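Local coordinates for protein sarcosine oxidase (Pyrococcus horikoshii, PDB 1Y56) that forms the beta subunit of an L-proline dehydrogenase complex and probably oxidises L-proline with its bound FAD, an FMN being held nearby, at residues V112-I117 with A136-P141; Y169-G174 with V185-K189; H225-Q231 with L299-A305. The contacts are given in a common frame with arbitrary orientation. Numbering follows the deposited sequence.

Interaction 1 (V112-I117 with A136-P141)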
loop_
_atom_site.group_PDB
_atom_site.type_symbol
_atom_site.label_atom_id
_atom_site.label_comp_id
_atom_site.label_asym_id
_atom_site.label_seq_id
_atom_site.Cartn_x
_atom_site.Cartn_y
_atom_site.Cartn_z
ATOM N N VAL B 112 16.098 66.124 -19.955
ATOM C CA VAL B 112 14.832 65.424 -19.874
ATOM C C VAL B 112 13.755 66.484 -19.660
ATOM O O VAL B 112 13.590 66.990 -18.542
ATOM C CB VAL B 112 14.843 64.350 -18.771
ATOM C CG1 VAL B 112 13.428 63.827 -18.493
ATOM C CG2 VAL B 112 15.780 63.212 -19.166
ATOM N N PRO B 113 13.021 66.828 -20.740
ATOM C CA PRO B 113 12.128 67.979 -20.730
ATOM C C PRO B 113 10.787 67.686 -20.058
ATOM O O PRO B 113 9.749 67.743 -20.707
ATOM C CB PRO B 113 11.948 68.285 -22.222
ATOM C CG PRO B 113 12.072 66.981 -22.889
ATOM C CD PRO B 113 12.979 66.118 -22.035
ATOM N N THR B 114 10.814 67.387 -18.762
ATOM C CA THR B 114 9.592 67.173 -17.989
ATOM C C THR B 114 8.918 68.517 -17.682
ATOM O O THR B 114 9.602 69.507 -17.434
ATOM C CB THR B 114 9.902 66.417 -16.674
ATOM O OG1 THR B 114 10.771 65.309 -16.949
ATOM C CG2 THR B 114 8.628 65.921 -16.004
ATOM N N LYS B 115 7.588 68.550 -17.705
ATOM C CA LYS B 115 6.832 69.738 -17.298
ATOM C C LYS B 115 6.030 69.456 -16.038
ATOM O O LYS B 115 5.490 68.360 -15.874
ATOM C CB LYS B 115 5.833 70.189 -18.376
ATOM C CG LYS B 115 6.310 70.106 -19.817
ATOM C CD LYS B 115 5.276 70.666 -20.775
ATOM C CE LYS B 115 4.096 69.736 -20.954
ATOM N NZ LYS B 115 3.120 70.254 -21.945
ATOM N N LEU B 116 5.939 70.450 -15.158
ATOM C CA LEU B 116 4.912 70.443 -14.120
ATOM C C LEU B 116 3.613 70.865 -14.809
ATOM O O LEU B 116 3.578 71.876 -15.512
ATOM C CB LEU B 116 5.263 71.450 -13.023
ATOM C CG LEU B 116 4.966 71.231 -11.534
ATOM C CD1 LEU B 116 4.434 72.524 -10.900
ATOM C CD2 LEU B 116 4.002 70.093 -11.308
ATOM N N ILE B 117 2.546 70.098 -14.652
ATOM C CA ILE B 117 1.318 70.478 -15.335
ATOM C C ILE B 117 0.079 70.593 -14.465
ATOM O O ILE B 117 0.065 70.230 -13.293
ATOM C CB ILE B 117 0.994 69.574 -16.552
ATOM C CG1 ILE B 117 0.659 68.144 -16.099
ATOM C CG2 ILE B 117 2.110 69.671 -17.625
ATOM C CD1 ILE B 117 -0.191 67.371 -17.082
ATOM N N ALA B 136 -1.479 69.298 -9.087
ATOM C CA ALA B 136 -0.631 69.394 -10.251
ATOM C C ALA B 136 -0.248 67.976 -10.647
ATOM O O ALA B 136 -0.619 67.012 -9.970
ATOM C CB ALA B 136 0.599 70.234 -9.952
ATOM N N ALA B 137 0.469 67.837 -11.754
ATOM C CA ALA B 137 0.995 66.536 -12.129
ATOM C C ALA B 137 2.314 66.739 -12.808
ATOM O O ALA B 137 2.521 67.748 -13.482
ATOM C CB ALA B 137 0.036 65.807 -13.047
ATOM N N SER B 138 3.213 65.787 -12.617
ATOM C CA SER B 138 4.476 65.796 -13.316
ATOM C C SER B 138 4.298 64.987 -14.593
ATOM O O SER B 138 3.882 63.819 -14.552
ATOM C CB SER B 138 5.563 65.189 -12.453
ATOM O OG SER B 138 6.804 65.320 -13.091
ATOM N N TRP B 139 4.607 65.614 -15.724
ATOM C CA TRP B 139 4.362 65.021 -17.026
ATOM C C TRP B 139 5.604 65.052 -17.892
ATOM O O TRP B 139 6.224 66.095 -18.032
ATOM C CB TRP B 139 3.222 65.778 -17.711
ATOM C CG TRP B 139 3.046 65.459 -19.164
ATOM C CD1 TRP B 139 3.256 66.301 -20.208
ATOM C CD2 TRP B 139 2.621 64.215 -19.731
ATOM N NE1 TRP B 139 2.990 65.666 -21.397
ATOM C CE2 TRP B 139 2.598 64.382 -21.134
ATOM C CE3 TRP B 139 2.256 62.976 -19.194
ATOM C CZ2 TRP B 139 2.226 63.353 -22.011
ATOM C CZ3 TRP B 139 1.887 61.948 -20.072
ATOM C CH2 TRP B 139 1.875 62.147 -21.460
ATOM N N ASN B 140 5.973 63.914 -18.462
ATOM C CA ASN B 140 6.978 63.889 -19.524
ATOM C C ASN B 140 6.491 63.039 -20.693
ATOM O O ASN B 140 6.230 61.839 -20.527
ATOM C CB ASN B 140 8.339 63.391 -19.027
ATOM C CG ASN B 140 9.414 63.438 -20.110
ATOM O OD1 ASN B 140 10.240 64.341 -20.145
ATOM N ND2 ASN B 140 9.399 62.470 -20.997
ATOM N N PRO B 141 6.378 63.652 -21.883
ATOM C CA PRO B 141 5.805 62.933 -23.023
ATOM C C PRO B 141 6.753 61.927 -23.697
ATOM O O PRO B 141 6.302 61.142 -24.520
ATOM C CB PRO B 141 5.405 64.056 -23.987
ATOM C CG PRO B 141 6.335 65.189 -23.666
ATOM C CD PRO B 141 6.779 65.031 -22.230
#
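Two short antiparallel strands pair here at one end of the large mixed sheet of this FAD-dependent oxidoreductase, and they illustrate how backbone bonding fixes an edge strand while side chains distinguish its two faces. Strand 115-117 is one of the two outermost strands of the sheet within this chain and pairs edge to edge with strand 136-140. Around the K115–W139 pair, K115 N donates to W139 O at 2.8 Å and W139 N returns the bond to K115 O at 2.9 Å; two residues on, I117 N reaches A137 O at 2.6 Å and A137 N reaches I117 O at 2.9 Å. Between them, L116 and S138 form a non-hydrogen-bonded pair. One face carries K115, I117, A137 and W139. There the K115 aliphatic chain runs to the edge of the indole, CE of K115 lying 3.6 Å from W139 CD1, while I117 CD1 rests 3.8 Å from W139 CB. On the other face L116 CD2 packs 3.7 Å from A136 CB. The approach to the strand is shaped by an inverse gamma turn centred on P113, closed by T114 N to V112 O at 2.8 Å. Past it, T114 CG2 sits 3.1 Å from W139 O and its hydroxyl is hydrogen-bonded to Q107. This is structural packing that touches neither flavin. Helix 94-109 covers the L116 and S138 face through I104 and F100, V112 touches helix 58-78, and strand 87-91 continues the sheet beyond 136-140, with backbone bonds from A136 to L91 and from S138 to F89.

Interaction 2 (Y169-G174 with V185-K189). With FAD (flavin-adenine dinucleotide), chain I.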
loop_
_atom_site.group_PDB
_atom_site.type_symbol
_atom_site.label_atom_id
_atom_site.label_comp_id
_atom_site.label_asym_id
_atom_site.label_seq_id
_atom_site.Cartn_x
_atom_site.Cartn_y
_atom_site.Cartn_z
ATOM N N TYR B 169 18.592 25.718 -20.845
ATOM C CA TYR B 169 18.338 25.050 -19.574
ATOM C C TYR B 169 19.662 24.666 -18.912
ATOM O O TYR B 169 20.005 23.502 -18.722
ATOM C CB TYR B 169 17.250 23.966 -19.678
ATOM C CG TYR B 169 15.842 24.565 -19.757
ATOM C CD1 TYR B 169 15.394 25.191 -20.925
ATOM C CD2 TYR B 169 14.962 24.509 -18.661
ATOM C CE1 TYR B 169 14.121 25.745 -21.006
ATOM C CE2 TYR B 169 13.673 25.061 -18.734
ATOM C CZ TYR B 169 13.266 25.684 -19.911
ATOM O OH TYR B 169 12.006 26.256 -20.014
ATOM N N THR B 170 20.403 25.713 -18.579
ATOM C CA THR B 170 21.789 25.612 -18.170
ATOM C C THR B 170 22.013 26.493 -16.936
ATOM O O THR B 170 21.955 27.729 -17.011
ATOM C CB THR B 170 22.738 26.026 -19.341
ATOM O OG1 THR B 170 22.242 25.482 -20.570
ATOM C CG2 THR B 170 24.172 25.544 -19.108
ATOM N N GLU B 171 22.252 25.841 -15.799
ATOM C CA GLU B 171 22.411 26.527 -14.518
ATOM C C GLU B 171 23.874 26.595 -14.114
ATOM O O GLU B 171 24.619 25.623 -14.277
ATOM C CB GLU B 171 21.595 25.826 -13.439
ATOM C CG GLU B 171 21.570 26.556 -12.123
ATOM C CD GLU B 171 20.427 26.117 -11.229
ATOM O OE1 GLU B 171 19.370 25.710 -11.763
ATOM O OE2 GLU B 171 20.578 26.189 -9.990
ATOM N N VAL B 172 24.280 27.756 -13.612
ATOM C CA VAL B 172 25.592 27.914 -13.030
ATOM C C VAL B 172 25.529 27.420 -11.599
ATOM O O VAL B 172 24.596 27.741 -10.849
ATOM C CB VAL B 172 26.047 29.364 -13.073
ATOM C CG1 VAL B 172 27.270 29.599 -12.180
ATOM C CG2 VAL B 172 26.337 29.743 -14.497
ATOM N N LYS B 173 26.528 26.624 -11.237
ATOM C CA LYS B 173 26.618 26.035 -9.914
ATOM C C LYS B 173 27.911 26.415 -9.184
ATOM O O LYS B 173 27.914 26.509 -7.965
ATOM C CB LYS B 173 26.425 24.514 -10.007
ATOM C CG LYS B 173 24.945 24.087 -9.908
ATOM C CD LYS B 173 24.559 22.918 -10.847
ATOM C CE LYS B 173 24.951 21.518 -10.320
ATOM N NZ LYS B 173 26.423 21.286 -10.324
ATOM N N GLY B 174 28.993 26.645 -9.928
ATOM C CA GLY B 174 30.278 27.038 -9.342
ATOM C C GLY B 174 31.236 27.754 -10.287
ATOM O O GLY B 174 30.894 28.059 -11.435
ATOM N N VAL B 185 33.487 28.477 -15.693
ATOM C CA VAL B 185 32.206 28.510 -15.023
ATOM C C VAL B 185 31.618 27.095 -15.029
ATOM O O VAL B 185 31.306 26.537 -16.072
ATOM C CB VAL B 185 31.266 29.613 -15.603
ATOM C CG1 VAL B 185 31.303 29.621 -17.112
ATOM C CG2 VAL B 185 29.841 29.463 -15.090
ATOM N N LYS B 186 31.529 26.514 -13.838
ATOM C CA LYS B 186 31.018 25.163 -13.629
ATOM C C LYS B 186 29.497 25.202 -13.745
ATOM O O LYS B 186 28.850 26.071 -13.153
ATOM C CB LYS B 186 31.452 24.673 -12.235
ATOM C CG LYS B 186 31.653 23.163 -12.098
ATOM C CD LYS B 186 30.363 22.413 -11.689
ATOM C CE LYS B 186 30.422 20.917 -12.056
ATOM N NZ LYS B 186 31.558 20.205 -11.394
ATOM N N THR B 187 28.924 24.299 -14.534
ATOM C CA THR B 187 27.456 24.243 -14.670
ATOM C C THR B 187 26.891 22.832 -14.466
ATOM O O THR B 187 27.633 21.865 -14.250
ATOM C CB THR B 187 26.929 24.785 -16.034
ATOM O OG1 THR B 187 27.034 23.767 -17.037
ATOM C CG2 THR B 187 27.667 26.040 -16.484
ATOM N N ASN B 188 25.569 22.732 -14.539
ATOM C CA ASN B 188 24.877 21.453 -14.521
ATOM C C ASN B 188 25.063 20.639 -15.800
ATOM O O ASN B 188 24.558 19.530 -15.893
ATOM C CB ASN B 188 23.380 21.672 -14.254
ATOM C CG ASN B 188 22.649 22.335 -15.426
ATOM O OD1 ASN B 188 21.534 21.965 -15.730
ATOM N ND2 ASN B 188 23.272 23.314 -16.067
ATOM N N LYS B 189 25.768 21.200 -16.780
ATOM C CA LYS B 189 26.028 20.532 -18.055
ATOM C C LYS B 189 27.509 20.609 -18.484
ATOM O O LYS B 189 27.830 20.650 -19.679
ATOM C CB LYS B 189 25.131 21.128 -19.130
ATOM C CG LYS B 189 23.731 20.614 -19.081
ATOM C CD LYS B 189 22.802 21.431 -19.964
ATOM C CE LYS B 189 21.421 20.785 -19.998
ATOM N NZ LYS B 189 20.498 21.453 -20.960
HETATM P PA FAD I . 15.834 38.705 -14.294
HETATM O O1A FAD I . 15.334 38.020 -13.058
HETATM O O2A FAD I . 14.840 39.061 -15.368
HETATM O O5B FAD I . 17.042 37.840 -14.901
HETATM C C5B FAD I . 17.899 37.084 -14.062
HETATM C C4B FAD I . 17.985 35.697 -14.669
HETATM O O4B FAD I . 19.086 35.003 -14.096
HETATM C C3B FAD I . 16.741 34.852 -14.404
HETATM O O3B FAD I . 16.075 34.565 -15.645
HETATM C C2B FAD I . 17.271 33.594 -13.736
HETATM O O2B FAD I . 16.770 32.386 -14.286
HETATM C C1B FAD I . 18.743 33.628 -14.043
HETATM N N9A FAD I . 19.530 32.881 -13.039
HETATM C C8A FAD I . 19.439 32.944 -11.697
HETATM N N7A FAD I . 20.330 32.071 -11.170
HETATM C C5A FAD I . 20.971 31.469 -12.191
HETATM C C6A FAD I . 21.978 30.513 -12.274
HETATM N N6A FAD I . 22.523 29.987 -11.149
HETATM N N1A FAD I . 22.410 30.114 -13.486
HETATM C C2A FAD I . 21.886 30.625 -14.621
HETATM N N3A FAD I . 20.914 31.551 -14.576
HETATM C C4A FAD I . 20.456 31.985 -13.370
HETATM N N1 FAD I . 11.176 47.362 -14.195
HETATM C C2 FAD I . 10.989 48.425 -15.000
HETATM O O2 FAD I . 11.987 48.983 -15.491
HETATM N N3 FAD I . 9.765 48.905 -15.293
HETATM C C4 FAD I . 8.641 48.347 -14.803
HETATM O O4 FAD I . 7.510 48.803 -15.095
HETATM C C4X FAD I . 8.746 47.253 -13.953
HETATM N N5 FAD I . 7.664 46.637 -13.413
HETATM C C5X FAD I . 7.818 45.562 -12.595
HETATM C C6 FAD I . 6.676 44.954 -12.060
HETATM C C7 FAD I . 6.794 43.841 -11.221
HETATM C C7M FAD I . 5.550 43.195 -10.651
HETATM C C8 FAD I . 8.070 43.344 -10.918
HETATM C C8M FAD I . 8.257 42.173 -10.034
HETATM C C9 FAD I . 9.209 43.950 -11.447
HETATM C C9A FAD I . 9.099 45.056 -12.291
HETATM N N10 FAD I . 10.219 45.621 -12.790
HETATM C C10 FAD I . 10.113 46.746 -13.643
HETATM C "C1'" FAD I . 11.530 45.090 -12.433
HETATM C "C2'" FAD I . 12.153 44.369 -13.599
HETATM O "O2'" FAD I . 11.392 43.188 -13.822
HETATM C "C3'" FAD I . 13.559 43.972 -13.214
HETATM O "O3'" FAD I . 14.285 45.136 -12.798
HETATM C "C4'" FAD I . 14.253 43.327 -14.399
HETATM O "O4'" FAD I . 13.525 42.177 -14.868
HETATM C "C5'" FAD I . 15.661 42.903 -14.027
HETATM O "O5'" FAD I . 16.117 42.121 -15.122
HETATM P P FAD I . 17.301 41.093 -14.880
HETATM O O1P FAD I . 18.353 41.811 -14.076
HETATM O O2P FAD I . 17.615 40.478 -16.214
HETATM O O3P FAD I . 16.594 40.054 -13.870
#
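V172 lays its side chain against V185, CG2 to CG2 at 3.6 Å, and together they form the apolar underside of a beta hairpin, resting on I34 of strand 31-34. Opposite V172 stands T187, in a non-hydrogen-bonded pair. One step further the register slips: K173 N and G174 N both donate to K186 O, at 3.1 and 3.3 Å, and K186 N returns a bond to G174 O at 2.9 Å, a classic beta bulge. At the other end N188 N binds E171 O at 3.1 Å, while K189 NZ reaches Y169 O at 3.1 Å. An ST turn, K189 N to T187 OG1 at 2.9 Å, bends the chain there, the hydroxyl also bonding G190 O. The carboxylate of E171 points out to a salt bridge with K209 of a PH1363 chain. A non-hydrogen-bonded residue directs its amide and carbonyl away from its partner strand, and in V172 both are spent on the cofactor: V172 N donates to FAD N1A at 3.0 Å and FAD N6A donates to V172 O at 3.1 Å. The adenine edge is thus recognised by backbone atoms, a chemistry that reads its donor and acceptor pattern without the valine side chain.

Interaction 3 (H225-Q231 with L299-A305). With FMN (flavin mononucleotide), chain E.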
loop_
_atom_site.group_PDB
_atom_site.type_symbol
_atom_site.label_atom_id
_atom_site.label_comp_id
_atom_site.label_asym_id
_atom_site.label_seq_id
_atom_site.Cartn_x
_atom_site.Cartn_y
_atom_site.Cartn_z
ATOM N N HIS B 225 6.960 41.771 -4.813
ATOM C CA HIS B 225 5.999 42.771 -5.315
ATOM C C HIS B 225 4.914 42.092 -6.149
ATOM O O HIS B 225 5.091 40.948 -6.584
ATOM C CB HIS B 225 6.701 43.912 -6.056
ATOM C CG HIS B 225 7.310 44.924 -5.129
ATOM N ND1 HIS B 225 8.476 44.685 -4.426
ATOM C CD2 HIS B 225 6.891 46.159 -4.752
ATOM C CE1 HIS B 225 8.759 45.737 -3.674
ATOM N NE2 HIS B 225 7.816 46.645 -3.856
ATOM N N GLN B 226 3.781 42.761 -6.322
ATOM C CA GLN B 226 2.633 42.140 -6.981
ATOM C C GLN B 226 1.983 43.009 -8.057
ATOM O O GLN B 226 2.173 44.230 -8.098
ATOM C CB GLN B 226 1.588 41.699 -5.950
ATOM C CG GLN B 226 2.044 40.555 -5.037
ATOM C CD GLN B 226 0.947 40.090 -4.094
ATOM O OE1 GLN B 226 -0.027 39.469 -4.521
ATOM N NE2 GLN B 226 1.094 40.394 -2.808
ATOM N N ALA B 227 1.226 42.372 -8.944
ATOM C CA ALA B 227 0.504 43.100 -9.978
ATOM C C ALA B 227 -0.883 42.524 -10.212
ATOM O O ALA B 227 -1.170 41.383 -9.844
ATOM C CB ALA B 227 1.313 43.159 -11.286
ATOM N N VAL B 228 -1.741 43.342 -10.811
ATOM C CA VAL B 228 -3.083 42.935 -11.206
ATOM C C VAL B 228 -3.270 43.188 -12.706
ATOM O O VAL B 228 -2.584 44.018 -13.297
ATOM C CB VAL B 228 -4.146 43.674 -10.362
ATOM C CG1 VAL B 228 -4.116 45.165 -10.641
ATOM C CG2 VAL B 228 -5.530 43.097 -10.583
ATOM N N ILE B 229 -4.173 42.442 -13.325
ATOM C CA ILE B 229 -4.591 42.733 -14.691
ATOM C C ILE B 229 -6.117 42.721 -14.735
ATOM O O ILE B 229 -6.758 41.838 -14.155
ATOM C CB ILE B 229 -3.977 41.734 -15.730
ATOM C CG1 ILE B 229 -4.314 42.146 -17.157
ATOM C CG2 ILE B 229 -4.441 40.277 -15.476
ATOM C CD1 ILE B 229 -3.679 43.416 -17.558
ATOM N N THR B 230 -6.704 43.710 -15.398
ATOM C CA THR B 230 -8.151 43.723 -15.560
ATOM C C THR B 230 -8.534 43.143 -16.916
ATOM O O THR B 230 -7.671 42.747 -17.702
ATOM C CB THR B 230 -8.734 45.133 -15.422
ATOM O OG1 THR B 230 -8.712 45.787 -16.694
ATOM C CG2 THR B 230 -7.943 45.955 -14.433
ATOM N N GLN B 231 -9.836 43.086 -17.177
ATOM C CA GLN B 231 -10.354 42.688 -18.481
ATOM C C GLN B 231 -9.973 43.748 -19.509
ATOM O O GLN B 231 -9.784 44.901 -19.144
ATOM C CB GLN B 231 -11.858 42.557 -18.412
ATOM C CG GLN B 231 -12.549 43.843 -18.082
ATOM C CD GLN B 231 -14.043 43.728 -18.213
ATOM O OE1 GLN B 231 -14.778 43.726 -17.212
ATOM N NE2 GLN B 231 -14.512 43.615 -19.452
ATOM N N LEU B 299 -13.888 44.044 -14.281
ATOM C CA LEU B 299 -13.494 42.734 -13.784
ATOM C C LEU B 299 -11.974 42.602 -13.600
ATOM O O LEU B 299 -11.201 42.945 -14.510
ATOM C CB LEU B 299 -13.963 41.678 -14.776
ATOM C CG LEU B 299 -15.244 40.863 -14.594
ATOM C CD1 LEU B 299 -16.102 41.316 -13.434
ATOM C CD2 LEU B 299 -16.026 40.864 -15.890
ATOM N N ILE B 300 -11.550 42.117 -12.428
ATOM C CA ILE B 300 -10.168 41.663 -12.240
ATOM C C ILE B 300 -10.081 40.226 -12.724
ATOM O O ILE B 300 -10.925 39.418 -12.363
ATOM C CB ILE B 300 -9.734 41.710 -10.775
ATOM C CG1 ILE B 300 -9.616 43.146 -10.301
ATOM C CG2 ILE B 300 -8.396 41.022 -10.595
ATOM C CD1 ILE B 300 -9.653 43.288 -8.800
ATOM N N LEU B 301 -9.074 39.912 -13.537
ATOM C CA LEU B 301 -8.945 38.568 -14.112
ATOM C C LEU B 301 -7.972 37.677 -13.366
ATOM O O LEU B 301 -8.283 36.525 -13.083
ATOM C CB LEU B 301 -8.530 38.633 -15.582
ATOM C CG LEU B 301 -9.566 39.194 -16.555
ATOM C CD1 LEU B 301 -9.037 39.122 -17.975
ATOM C CD2 LEU B 301 -10.908 38.480 -16.434
ATOM N N ARG B 302 -6.798 38.219 -13.061
ATOM C CA ARG B 302 -5.711 37.493 -12.423
ATOM C C ARG B 302 -4.820 38.483 -11.672
ATOM O O ARG B 302 -4.838 39.691 -11.926
ATOM C CB ARG B 302 -4.897 36.707 -13.474
ATOM C CG ARG B 302 -3.541 36.131 -12.992
ATOM C CD ARG B 302 -2.831 35.279 -14.063
ATOM N NE ARG B 302 -3.362 33.920 -14.063
ATOM C CZ ARG B 302 -2.682 32.819 -13.737
ATOM N NH1 ARG B 302 -3.300 31.643 -13.764
ATOM N NH2 ARG B 302 -1.396 32.876 -13.402
ATOM N N THR B 303 -4.043 37.939 -10.742
ATOM C CA THR B 303 -3.066 38.674 -9.962
ATOM C C THR B 303 -1.800 37.827 -9.968
ATOM O O THR B 303 -1.897 36.600 -9.982
ATOM C CB THR B 303 -3.579 38.815 -8.535
ATOM O OG1 THR B 303 -4.532 39.881 -8.490
ATOM C CG2 THR B 303 -2.466 39.133 -7.577
ATOM N N TRP B 304 -0.623 38.454 -9.984
ATOM C CA TRP B 304 0.623 37.694 -9.861
ATOM C C TRP B 304 1.706 38.412 -9.043
ATOM O O TRP B 304 1.489 39.527 -8.562
ATOM C CB TRP B 304 1.155 37.272 -11.234
ATOM C CG TRP B 304 1.675 38.394 -12.044
ATOM C CD1 TRP B 304 2.973 38.769 -12.179
ATOM C CD2 TRP B 304 0.911 39.290 -12.838
ATOM N NE1 TRP B 304 3.068 39.856 -13.004
ATOM C CE2 TRP B 304 1.812 40.196 -13.426
ATOM C CE3 TRP B 304 -0.456 39.421 -13.111
ATOM C CZ2 TRP B 304 1.397 41.215 -14.277
ATOM C CZ3 TRP B 304 -0.870 40.435 -13.945
ATOM C CH2 TRP B 304 0.055 41.318 -14.523
ATOM N N ALA B 305 2.859 37.758 -8.888
ATOM C CA ALA B 305 3.968 38.303 -8.117
ATOM C C ALA B 305 5.318 38.133 -8.821
ATOM O O ALA B 305 5.468 37.308 -9.730
ATOM C CB ALA B 305 4.014 37.660 -6.735
HETATM N N1 FMN E . -2.541 37.178 -16.997
HETATM C C2 FMN E . -3.792 37.045 -17.498
HETATM O O2 FMN E . -4.555 36.166 -17.037
HETATM N N3 FMN E . -4.231 37.847 -18.487
HETATM C C4 FMN E . -3.426 38.800 -18.998
HETATM O O4 FMN E . -3.842 39.537 -19.917
HETATM C C4A FMN E . -2.126 38.958 -18.498
HETATM N N5 FMN E . -1.289 39.908 -18.996
HETATM C C5A FMN E . -0.024 40.079 -18.526
HETATM C C6 FMN E . 0.790 41.075 -19.077
HETATM C C7 FMN E . 2.094 41.269 -18.616
HETATM C C7M FMN E . 2.926 42.361 -19.257
HETATM C C8 FMN E . 2.580 40.450 -17.585
HETATM C C8M FMN E . 3.952 40.604 -17.042
HETATM C C9 FMN E . 1.769 39.453 -17.036
HETATM C C9A FMN E . 0.462 39.261 -17.497
HETATM N N10 FMN E . -0.392 38.256 -16.967
HETATM C C10 FMN E . -1.700 38.113 -17.473
HETATM C "C1'" FMN E . 0.035 37.387 -15.882
HETATM C "C2'" FMN E . 0.761 36.166 -16.384
HETATM O "O2'" FMN E . -0.113 35.040 -16.189
HETATM C "C3'" FMN E . 2.091 36.124 -15.610
HETATM O "O3'" FMN E . 3.178 35.646 -16.423
HETATM C "C4'" FMN E . 1.968 35.281 -14.382
HETATM O "O4'" FMN E . 0.858 35.086 -13.902
HETATM C "C5'" FMN E . 3.210 34.678 -13.759
HETATM O "O5'" FMN E . 3.018 33.271 -13.652
HETATM P P FMN E . 2.352 32.623 -12.335
HETATM O O1P FMN E . 3.468 32.693 -11.325
HETATM O O2P FMN E . 1.961 31.238 -12.784
HETATM O O3P FMN E . 1.173 33.476 -11.966
#
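W304, I229 and Q231 lose the most surface in this antiparallel pairing, and the first two show how a sheet can double as a cofactor wall. The indole of W304 is sandwiched: A227 CB makes a CH-pi contact 3.8 Å from the centroid of its six-membered ring, and the opposite face receives the FMN, with W304 CZ2 3.3 Å from FMN C9. I229 abuts the ring edge, its CB 3.8 Å from W304 CZ3. Its backbone marks a beta bulge, since I229 N donates to R302 O at 3.2 Å whereas I229 O accepts from L301 N at 3.1 Å. Q231 closes the end of the pairing: Q231 N binds L299 O at 3.0 Å, and L299 N donates to Q231 OE1 at 3.1 Å. On the flavin side R302 NH2 bonds FMN O4' at 3.2 Å, while the same guanidinium reaches V477 and Q450 of a PH1363 chain, so the FMN lies where the two proteins meet. V228 and T303 occupy the face away from the flavin, beneath F288 and F280 of helix 278-291. Strand 261-263 flanks 225-230 within the sheet, touching I229 and W304 through I261, and beyond 299-305 an antiparallel strand of the PH1363 chain pairs with L299 and I300, carrying the sheet across the interface.

In the fold
Read from the N terminus, the three contacts follow one another in series; none nests within or crosses another. Interaction 1 closes an 18-residue connection that contains helix 119-124. Interaction 2 closes a tight hairpin with ten residues between its segments. Interaction 3 has the longest reach, bridging 67 residues including strands 241-244, 250-253 and 261-263 and helix 278-291. Interactions 1 and 3 lie at the two ends of the same mixed sheet, as counted within this chain, their centres 28 Å apart, whereas interaction 2 belongs to a separate three-stranded sheet beside the parallel strands of the FAD-binding region. The two short closures each pair neighbouring strands, while the long one encloses three further strands of the mixed sheet.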